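Local structure of 2-keto-3-deoxygluconate kinase (2AFB) at residues F18-L23 and S120-A125; D60-T65 and T87-R92. The protein probably phosphorylates 2-keto-3-deoxygluconate as a sugar kinase of the pfkB family. All blocks are in the same frame, centred on the assembly; numbering follows the deposited sequence.

Contact 1 (F18-L23 and S120-A125)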
ATOM      1  N   PHE A  18      -3.523  17.318 -30.073  1.00 26.76           N
ATOM      2  CA  PHE A  18      -3.471  16.055 -30.792  1.00 27.69           C
ATOM      3  C   PHE A  18      -2.190  15.368 -30.507  1.00 26.92           C
ATOM      4  O   PHE A  18      -1.134  15.953 -30.629  1.00 29.46           O
ATOM      5  CB  PHE A  18      -3.485  16.308 -32.285  1.00 26.33           C
ATOM      6  CG  PHE A  18      -3.278  15.069 -33.137  1.00 30.07           C
ATOM      7  CD1 PHE A  18      -4.222  14.076 -33.166  1.00 26.86           C
ATOM      8  CD2 PHE A  18      -2.159  14.943 -33.957  1.00 36.64           C
ATOM      9  CE1 PHE A  18      -4.055  12.946 -33.958  1.00 30.95           C
ATOM     10  CE2 PHE A  18      -1.980  13.804 -34.777  1.00 36.65           C
ATOM     11  CZ  PHE A  18      -2.928  12.817 -34.766  1.00 33.01           C
ATOM     12  N   GLY A  19      -2.293  14.096 -30.206  1.00 26.27           N
ATOM     13  CA  GLY A  19      -1.126  13.263 -30.097  1.00 29.78           C
ATOM     14  C   GLY A  19      -1.452  11.945 -29.443  1.00 29.58           C
ATOM     15  O   GLY A  19      -2.558  11.443 -29.605  1.00 27.11           O
ATOM     16  N   GLU A  20      -0.466  11.390 -28.740  1.00 27.64           N
ATOM     17  CA  GLU A  20      -0.592  10.073 -28.062  1.00 29.58           C
ATOM     18  C   GLU A  20      -0.652  10.174 -26.564  1.00 28.98           C
ATOM     19  O   GLU A  20       0.175  10.845 -25.953  1.00 32.74           O
ATOM     20  CB  GLU A  20       0.579   9.130 -28.435  1.00 29.37           C
ATOM     21  CG  GLU A  20       0.538   7.797 -27.694  1.00 28.52           C
ATOM     22  CD  GLU A  20       1.350   6.650 -28.339  1.00 30.29           C
ATOM     23  OE1 GLU A  20       2.423   6.904 -28.914  1.00 30.07           O
ATOM     24  OE2 GLU A  20       0.947   5.476 -28.207  1.00 32.19           O
ATOM     25  N   ILE A  21      -1.606   9.466 -25.987  1.00 26.03           N
ATOM     26  CA  ILE A  21      -1.646   9.252 -24.568  1.00 26.54           C
ATOM     27  C   ILE A  21      -1.312   7.799 -24.247  1.00 28.20           C
ATOM     28  O   ILE A  21      -1.749   6.864 -24.930  1.00 27.67           O
ATOM     29  CB  ILE A  21      -2.984   9.723 -23.968  1.00 24.57           C
ATOM     30  CG1 ILE A  21      -2.867   9.730 -22.442  1.00 26.17           C
ATOM     31  CG2 ILE A  21      -4.155   8.882 -24.483  1.00 26.67           C
ATOM     32  CD1 ILE A  21      -3.993  10.328 -21.695  1.00 23.23           C
HETATM   33  N   MSE A  22      -0.455   7.625 -23.252  1.00 26.83           N
HETATM   34  CA  MSE A  22       0.058   6.332 -22.909  1.00 30.92           C
HETATM   35  C   MSE A  22      -0.281   5.995 -21.492  1.00 29.10           C
HETATM   36  O   MSE A  22      -0.407   6.885 -20.649  1.00 27.85           O
HETATM   37  CB  MSE A  22       1.570   6.293 -23.024  1.00 26.82           C
HETATM   38  CG  MSE A  22       2.022   6.453 -24.383  1.00 35.41           C
HETATM   39 SE   MSE A  22       3.946   6.602 -24.491  1.00 44.96          SE
HETATM   40  CE  MSE A  22       4.244   8.516 -23.735  1.00 38.23           C
ATOM     41  N   LEU A  23      -0.371   4.695 -21.242  1.00 26.22           N
ATOM     42  CA  LEU A  23      -0.325   4.182 -19.872  1.00 24.69           C
ATOM     43  C   LEU A  23       1.067   4.369 -19.275  1.00 23.10           C
ATOM     44  O   LEU A  23       2.038   3.907 -19.872  1.00 22.55           O
ATOM     45  CB  LEU A  23      -0.642   2.699 -19.874  1.00 22.96           C
ATOM     46  CG  LEU A  23      -0.407   1.969 -18.515  1.00 20.05           C
ATOM     47  CD1 LEU A  23      -1.334   2.385 -17.411  1.00 26.54           C
ATOM     48  CD2 LEU A  23      -0.526   0.464 -18.732  1.00 28.95           C
ATOM     49  N   SER A 120       0.922   0.919 -31.198  1.00 26.68           N
ATOM     50  CA  SER A 120      -0.236   1.477 -30.524  1.00 26.11           C
ATOM     51  C   SER A 120      -1.285   1.882 -31.540  1.00 27.31           C
ATOM     52  O   SER A 120      -0.974   2.140 -32.717  1.00 24.79           O
ATOM     53  CB  SER A 120       0.150   2.736 -29.701  1.00 27.66           C
ATOM     54  OG  SER A 120       0.564   3.811 -30.567  1.00 27.10           O
ATOM     55  N   ALA A 121      -2.531   1.978 -31.062  1.00 25.37           N
ATOM     56  CA  ALA A 121      -3.652   2.324 -31.908  1.00 27.39           C
ATOM     57  C   ALA A 121      -3.418   3.684 -32.623  1.00 26.46           C
ATOM     58  O   ALA A 121      -3.732   3.843 -33.793  1.00 26.24           O
ATOM     59  CB  ALA A 121      -4.945   2.338 -31.058  1.00 27.55           C
ATOM     60  N   ILE A 122      -2.865   4.663 -31.923  1.00 24.05           N
ATOM     61  CA  ILE A 122      -2.622   5.963 -32.560  1.00 25.29           C
ATOM     62  C   ILE A 122      -1.513   5.850 -33.602  1.00 24.62           C
ATOM     63  O   ILE A 122      -1.602   6.479 -34.656  1.00 26.18           O
ATOM     64  CB  ILE A 122      -2.343   7.106 -31.516  1.00 28.84           C
ATOM     65  CG1 ILE A 122      -2.093   8.466 -32.178  1.00 26.95           C
ATOM     66  CG2 ILE A 122      -1.128   6.803 -30.637  1.00 31.78           C
ATOM     67  CD1 ILE A 122      -3.301   9.072 -32.767  1.00 27.34           C
ATOM     68  N   SER A 123      -0.483   5.053 -33.316  1.00 27.80           N
ATOM     69  CA  SER A 123       0.655   4.898 -34.222  1.00 27.31           C
ATOM     70  C   SER A 123       0.207   4.383 -35.579  1.00 25.86           C
ATOM     71  O   SER A 123       0.754   4.796 -36.570  1.00 27.25           O
ATOM     72  CB  SER A 123       1.767   4.019 -33.639  1.00 29.46           C
ATOM     73  OG  SER A 123       1.483   2.647 -33.713  1.00 32.10           O
ATOM     74  N   GLU A 124      -0.833   3.559 -35.577  1.00 22.98           N
ATOM     75  CA  GLU A 124      -1.402   2.920 -36.745  1.00 28.75           C
ATOM     76  C   GLU A 124      -2.671   3.649 -37.229  1.00 27.78           C
ATOM     77  O   GLU A 124      -3.405   3.143 -38.097  1.00 26.73           O
ATOM     78  CB  GLU A 124      -1.752   1.456 -36.361  1.00 26.92           C
ATOM     79  CG  GLU A 124      -0.531   0.696 -35.877  1.00 34.44           C
ATOM     80  CD  GLU A 124      -0.764  -0.793 -35.745  1.00 36.34           C
ATOM     81  OE1 GLU A 124      -1.944  -1.187 -35.583  1.00 32.98           O
ATOM     82  OE2 GLU A 124       0.242  -1.564 -35.797  1.00 43.06           O
ATOM     83  N   ALA A 125      -2.945   4.831 -36.681  1.00 25.94           N
ATOM     84  CA  ALA A 125      -4.127   5.587 -37.127  1.00 27.20           C
ATOM     85  C   ALA A 125      -4.030   6.015 -38.619  1.00 28.65           C
ATOM     86  O   ALA A 125      -2.931   6.222 -39.179  1.00 28.13           O
ATOM     87  CB  ALA A 125      -4.377   6.778 -36.247  1.00 29.28           C
TER
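Two flat groups of F18-L23, the F18 ring and the E20 carboxylate, meet I122 through different branches of that side chain. The ring takes CD1 obliquely, the closest approach being 4.1 Å from F18 CE1, while its remaining surroundings include F130 and W132, both packed edge-to-face. The carboxylate has I122 CG2 over one face, 3.4 Å from E20 CD, so a methyl sits over the carboxylate carbon. I122 can meet both because CG1 stands anti to the backbone N (chi1 -180°), which puts CG2 on the other branch, beside the glutamate; CD1, one bond beyond CG1, meets F18. From that same face of the carboxylate S120 OG donates to E20 OE2 at 2.9 Å, arriving 47° above the plane. The other oxygen, OE1, makes a salt bridge to R117, so both oxygens of the buried carboxylate have a partner. In the ribokinase-type fold, F18-L23 is the passage from strand 14-18 of the large central sheet to strand 22-26 of the smaller lid sheet, and S120-A125 belongs to the loop that leaves the lid after strand 112-116. An alanine at E20 would probably cost R117 a salt-bridge partner, leave S120 OG without this acceptor, and open a gap beside I122 CG2. S120 is itself held by an ST motif, its OG accepting from S123 N at 3.2 Å with an N-H...O angle of 151°. S123 OG in turn donates to S120 O at 2.7 Å on a lone pair in the carbonyl plane; E124 N reaches the same oxygen.

Contact 2 (D60-T65 and T87-R92). With NI (nickel (II) ion), chain E.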
ATOM      1  N   ASP A  60     -12.359  24.962 -22.719  1.00 29.52           N
ATOM      2  CA  ASP A  60     -12.947  23.759 -23.319  1.00 28.26           C
ATOM      3  C   ASP A  60     -11.879  23.072 -24.125  1.00 25.90           C
ATOM      4  O   ASP A  60     -11.695  23.332 -25.299  1.00 28.96           O
ATOM      5  CB  ASP A  60     -14.130  24.097 -24.199  1.00 29.52           C
ATOM      6  CG  ASP A  60     -15.308  24.619 -23.406  1.00 30.10           C
ATOM      7  OD1 ASP A  60     -15.404  24.371 -22.178  1.00 23.28           O
ATOM      8  OD2 ASP A  60     -16.129  25.285 -24.038  1.00 34.15           O
ATOM      9  N   ALA A  61     -11.176  22.195 -23.460  1.00 24.00           N
ATOM     10  CA  ALA A  61     -10.037  21.508 -24.018  1.00 23.62           C
ATOM     11  C   ALA A  61     -10.483  20.170 -24.563  1.00 24.34           C
ATOM     12  O   ALA A  61     -11.104  19.389 -23.850  1.00 24.64           O
ATOM     13  CB  ALA A  61      -8.986  21.334 -22.964  1.00 23.05           C
ATOM     14  N   TYR A  62     -10.199  19.925 -25.832  1.00 24.39           N
ATOM     15  CA  TYR A  62     -10.467  18.599 -26.418  1.00 26.96           C
ATOM     16  C   TYR A  62      -9.138  17.984 -26.767  1.00 27.07           C
ATOM     17  O   TYR A  62      -8.270  18.653 -27.323  1.00 27.30           O
ATOM     18  CB  TYR A  62     -11.288  18.689 -27.690  1.00 26.46           C
ATOM     19  CG  TYR A  62     -12.648  19.280 -27.523  1.00 24.72           C
ATOM     20  CD1 TYR A  62     -12.817  20.636 -27.317  1.00 28.31           C
ATOM     21  CD2 TYR A  62     -13.791  18.479 -27.622  1.00 26.90           C
ATOM     22  CE1 TYR A  62     -14.103  21.184 -27.166  1.00 22.45           C
ATOM     23  CE2 TYR A  62     -15.071  19.022 -27.495  1.00 24.69           C
ATOM     24  CZ  TYR A  62     -15.208  20.377 -27.266  1.00 30.77           C
ATOM     25  OH  TYR A  62     -16.471  20.923 -27.138  1.00 33.44           O
ATOM     26  N   PHE A  63      -8.987  16.708 -26.459  1.00 27.31           N
ATOM     27  CA  PHE A  63      -7.797  15.988 -26.861  1.00 28.10           C
ATOM     28  C   PHE A  63      -8.189  15.017 -27.963  1.00 26.01           C
ATOM     29  O   PHE A  63      -9.133  14.239 -27.822  1.00 27.17           O
ATOM     30  CB  PHE A  63      -7.214  15.216 -25.686  1.00 25.83           C
ATOM     31  CG  PHE A  63      -6.003  14.405 -26.028  1.00 24.77           C
ATOM     32  CD1 PHE A  63      -4.893  15.017 -26.538  1.00 29.16           C
ATOM     33  CD2 PHE A  63      -5.955  13.028 -25.775  1.00 20.74           C
ATOM     34  CE1 PHE A  63      -3.759  14.303 -26.843  1.00 25.77           C
ATOM     35  CE2 PHE A  63      -4.830  12.312 -26.058  1.00 24.07           C
ATOM     36  CZ  PHE A  63      -3.706  12.958 -26.590  1.00 28.75           C
ATOM     37  N   VAL A  64      -7.439  15.066 -29.055  1.00 26.51           N
ATOM     38  CA  VAL A  64      -7.707  14.228 -30.196  1.00 27.03           C
ATOM     39  C   VAL A  64      -6.654  13.119 -30.252  1.00 24.98           C
ATOM     40  O   VAL A  64      -5.472  13.395 -30.248  1.00 23.44           O
ATOM     41  CB  VAL A  64      -7.653  15.042 -31.477  1.00 27.94           C
ATOM     42  CG1 VAL A  64      -7.963  14.140 -32.699  1.00 26.23           C
ATOM     43  CG2 VAL A  64      -8.593  16.208 -31.363  1.00 29.42           C
ATOM     44  N   THR A  65      -7.109  11.878 -30.326  1.00 28.88           N
ATOM     45  CA  THR A  65      -6.226  10.727 -30.388  1.00 27.95           C
ATOM     46  C   THR A  65      -7.041   9.499 -30.828  1.00 28.48           C
ATOM     47  O   THR A  65      -8.206   9.618 -31.212  1.00 26.22           O
ATOM     48  CB  THR A  65      -5.481  10.468 -29.043  1.00 28.27           C
ATOM     49  OG1 THR A  65      -4.345   9.648 -29.294  1.00 24.33           O
ATOM     50  CG2 THR A  65      -6.354   9.781 -27.979  1.00 27.00           C
ATOM     51  N   THR A  87     -13.615  14.371 -24.516  1.00 31.31           N
ATOM     52  CA  THR A  87     -13.070  13.186 -25.202  1.00 28.53           C
ATOM     53  C   THR A  87     -13.854  12.876 -26.461  1.00 28.78           C
ATOM     54  O   THR A  87     -13.729  11.799 -27.042  1.00 29.24           O
ATOM     55  CB  THR A  87     -13.060  11.963 -24.274  1.00 29.53           C
ATOM     56  OG1 THR A  87     -14.309  11.856 -23.604  1.00 27.68           O
ATOM     57  CG2 THR A  87     -11.949  12.073 -23.211  1.00 32.70           C
ATOM     58  N   ASP A  88     -14.628  13.854 -26.900  1.00 27.93           N
ATOM     59  CA  ASP A  88     -15.542  13.695 -28.028  1.00 30.03           C
ATOM     60  C   ASP A  88     -14.844  13.245 -29.273  1.00 29.26           C
ATOM     61  O   ASP A  88     -15.435  12.555 -30.055  1.00 29.70           O
ATOM     62  CB  ASP A  88     -16.243  15.028 -28.377  1.00 33.26           C
ATOM     63  CG  ASP A  88     -17.029  15.608 -27.205  1.00 38.90           C
ATOM     64  OD1 ASP A  88     -16.584  15.499 -26.026  1.00 43.91           O
ATOM     65  OD2 ASP A  88     -18.091  16.183 -27.468  1.00 51.42           O
ATOM     66  N   TYR A  89     -13.611  13.690 -29.493  1.00 27.53           N
ATOM     67  CA  TYR A  89     -12.923  13.407 -30.748  1.00 26.34           C
ATOM     68  C   TYR A  89     -11.884  12.286 -30.621  1.00 26.47           C
ATOM     69  O   TYR A  89     -10.988  12.130 -31.452  1.00 28.54           O
ATOM     70  CB  TYR A  89     -12.278  14.668 -31.291  1.00 28.21           C
ATOM     71  CG  TYR A  89     -13.210  15.862 -31.400  1.00 29.94           C
ATOM     72  CD1 TYR A  89     -14.417  15.790 -32.092  1.00 35.17           C
ATOM     73  CD2 TYR A  89     -12.844  17.092 -30.851  1.00 30.76           C
ATOM     74  CE1 TYR A  89     -15.254  16.925 -32.197  1.00 30.91           C
ATOM     75  CE2 TYR A  89     -13.650  18.187 -30.928  1.00 30.80           C
ATOM     76  CZ  TYR A  89     -14.856  18.112 -31.604  1.00 31.10           C
ATOM     77  OH  TYR A  89     -15.625  19.243 -31.678  1.00 33.44           O
ATOM     78  N   ILE A  90     -11.981  11.495 -29.564  1.00 27.87           N
ATOM     79  CA  ILE A  90     -11.125  10.350 -29.481  1.00 27.42           C
ATOM     80  C   ILE A  90     -11.694   9.247 -30.367  1.00 26.11           C
ATOM     81  O   ILE A  90     -12.787   8.741 -30.135  1.00 26.07           O
ATOM     82  CB  ILE A  90     -10.965   9.896 -28.064  1.00 28.00           C
ATOM     83  CG1 ILE A  90     -10.235  11.017 -27.287  1.00 30.25           C
ATOM     84  CG2 ILE A  90     -10.215   8.554 -28.049  1.00 31.37           C
ATOM     85  CD1 ILE A  90      -9.939  10.680 -25.905  1.00 30.15           C
ATOM     86  N   ALA A  91     -10.930   8.885 -31.393  1.00 27.90           N
ATOM     87  CA  ALA A  91     -11.259   7.721 -32.224  1.00 26.39           C
ATOM     88  C   ALA A  91     -10.976   6.457 -31.446  1.00 24.70           C
ATOM     89  O   ALA A  91     -10.059   6.442 -30.632  1.00 26.26           O
ATOM     90  CB  ALA A  91     -10.461   7.771 -33.514  1.00 29.68           C
ATOM     91  N   ARG A  92     -11.781   5.415 -31.648  1.00 26.15           N
ATOM     92  CA  ARG A  92     -11.588   4.128 -30.979  1.00 28.11           C
ATOM     93  C   ARG A  92     -11.332   2.980 -31.969  1.00 30.66           C
ATOM     94  O   ARG A  92     -11.994   2.865 -33.022  1.00 32.42           O
ATOM     95  CB  ARG A  92     -12.792   3.801 -30.080  1.00 29.36           C
ATOM     96  CG  ARG A  92     -13.197   4.904 -29.102  1.00 30.76           C
ATOM     97  CD  ARG A  92     -12.072   5.331 -28.116  1.00 34.01           C
ATOM     98  NE  ARG A  92     -11.656   4.226 -27.280  1.00 33.53           N
ATOM     99  CZ  ARG A  92     -12.124   3.942 -26.070  1.00 34.78           C
ATOM    100  NH1 ARG A  92     -12.993   4.731 -25.459  1.00 38.30           N
ATOM    101  NH2 ARG A  92     -11.676   2.856 -25.434  1.00 36.32           N
TER
HETATM  102 NI    NI E 342     -18.159  25.115 -23.435  1.00 42.83          NI
HETATM  103  O   HOH W   1     -11.672  15.022 -27.814  1.00 23.78           O
HETATM  104  O   HOH W   2     -19.355  25.601 -25.601  1.00 30.19           O
HETATM  105  O   HOH W   3     -18.738  23.072 -22.241  1.00 29.67           O
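D88 touches the Y62 ring at its edge, D88 CG lying 3.9 Å from Y62 CE2 with the carboxylate turned 77° from the ring plane. It sits in the type I turn T87-I90, which leads into the last strand of a beta-alpha-beta unit: strand 60-67, helix 71-82, then strand 90-92, laid parallel beside the first at one margin of the large sheet. Y89 comes next and carries much of the contact. Its ring and that of Y62 are inclined by 30° and slid apart, centroids 5.0 Å from each other, so they overlap little; the tight point is Y89 CE2 against Y62 CD2 at 3.3 Å. Y89 CG stands anti to its own carbonyl carbon (chi1 -52°), and the ring carries its OH over a face of Y62, where it hydrogen-bonds K14, a lysine that also makes a cation-pi contact with Y62. D88 CB lies over one face of the Y89 ring, toward the rim, and V64 CG2 meets Y89 CB. In the backbone, a water joins the two segments: it donates to F63 O at 2.7 Å and accepts from Y89 N at 2.9 Å. I90 then lays CG1 3.4 Å from F63 O, its CG2 methyl side by side with that of T65, while its CA-H faces T65 O. The same oxygen takes A91 N at 2.8 Å, the one direct backbone hydrogen bond between the segments. R92 NH2 makes a salt bridge with D74. At the N-terminal end of D60-T65, D60 binds a nickel ion with H12 of the N-terminal hexahistidine tag and two waters, OD2 lying 2.1 Å from the metal.

Overall arrangement
From the N terminus the chain first lays down F18-L23, then D60-T65 and T87-R92, and finally S120-A125. Contact 2 closes the short loop through helix 71-82, and contact 1 closes a longer one around it, so the two are nested and do not cross. Contact 2 ties neighbouring parallel strands at a margin of the large sheet; contact 1 fastens the link between the two sheets to the loop returning from the lid. They touch directly where strand 60-67 flanks residues 18 and 19: T65 OG1 lies 2.6 Å from G19 O, a probable hydrogen bond, and F18 packs against V64.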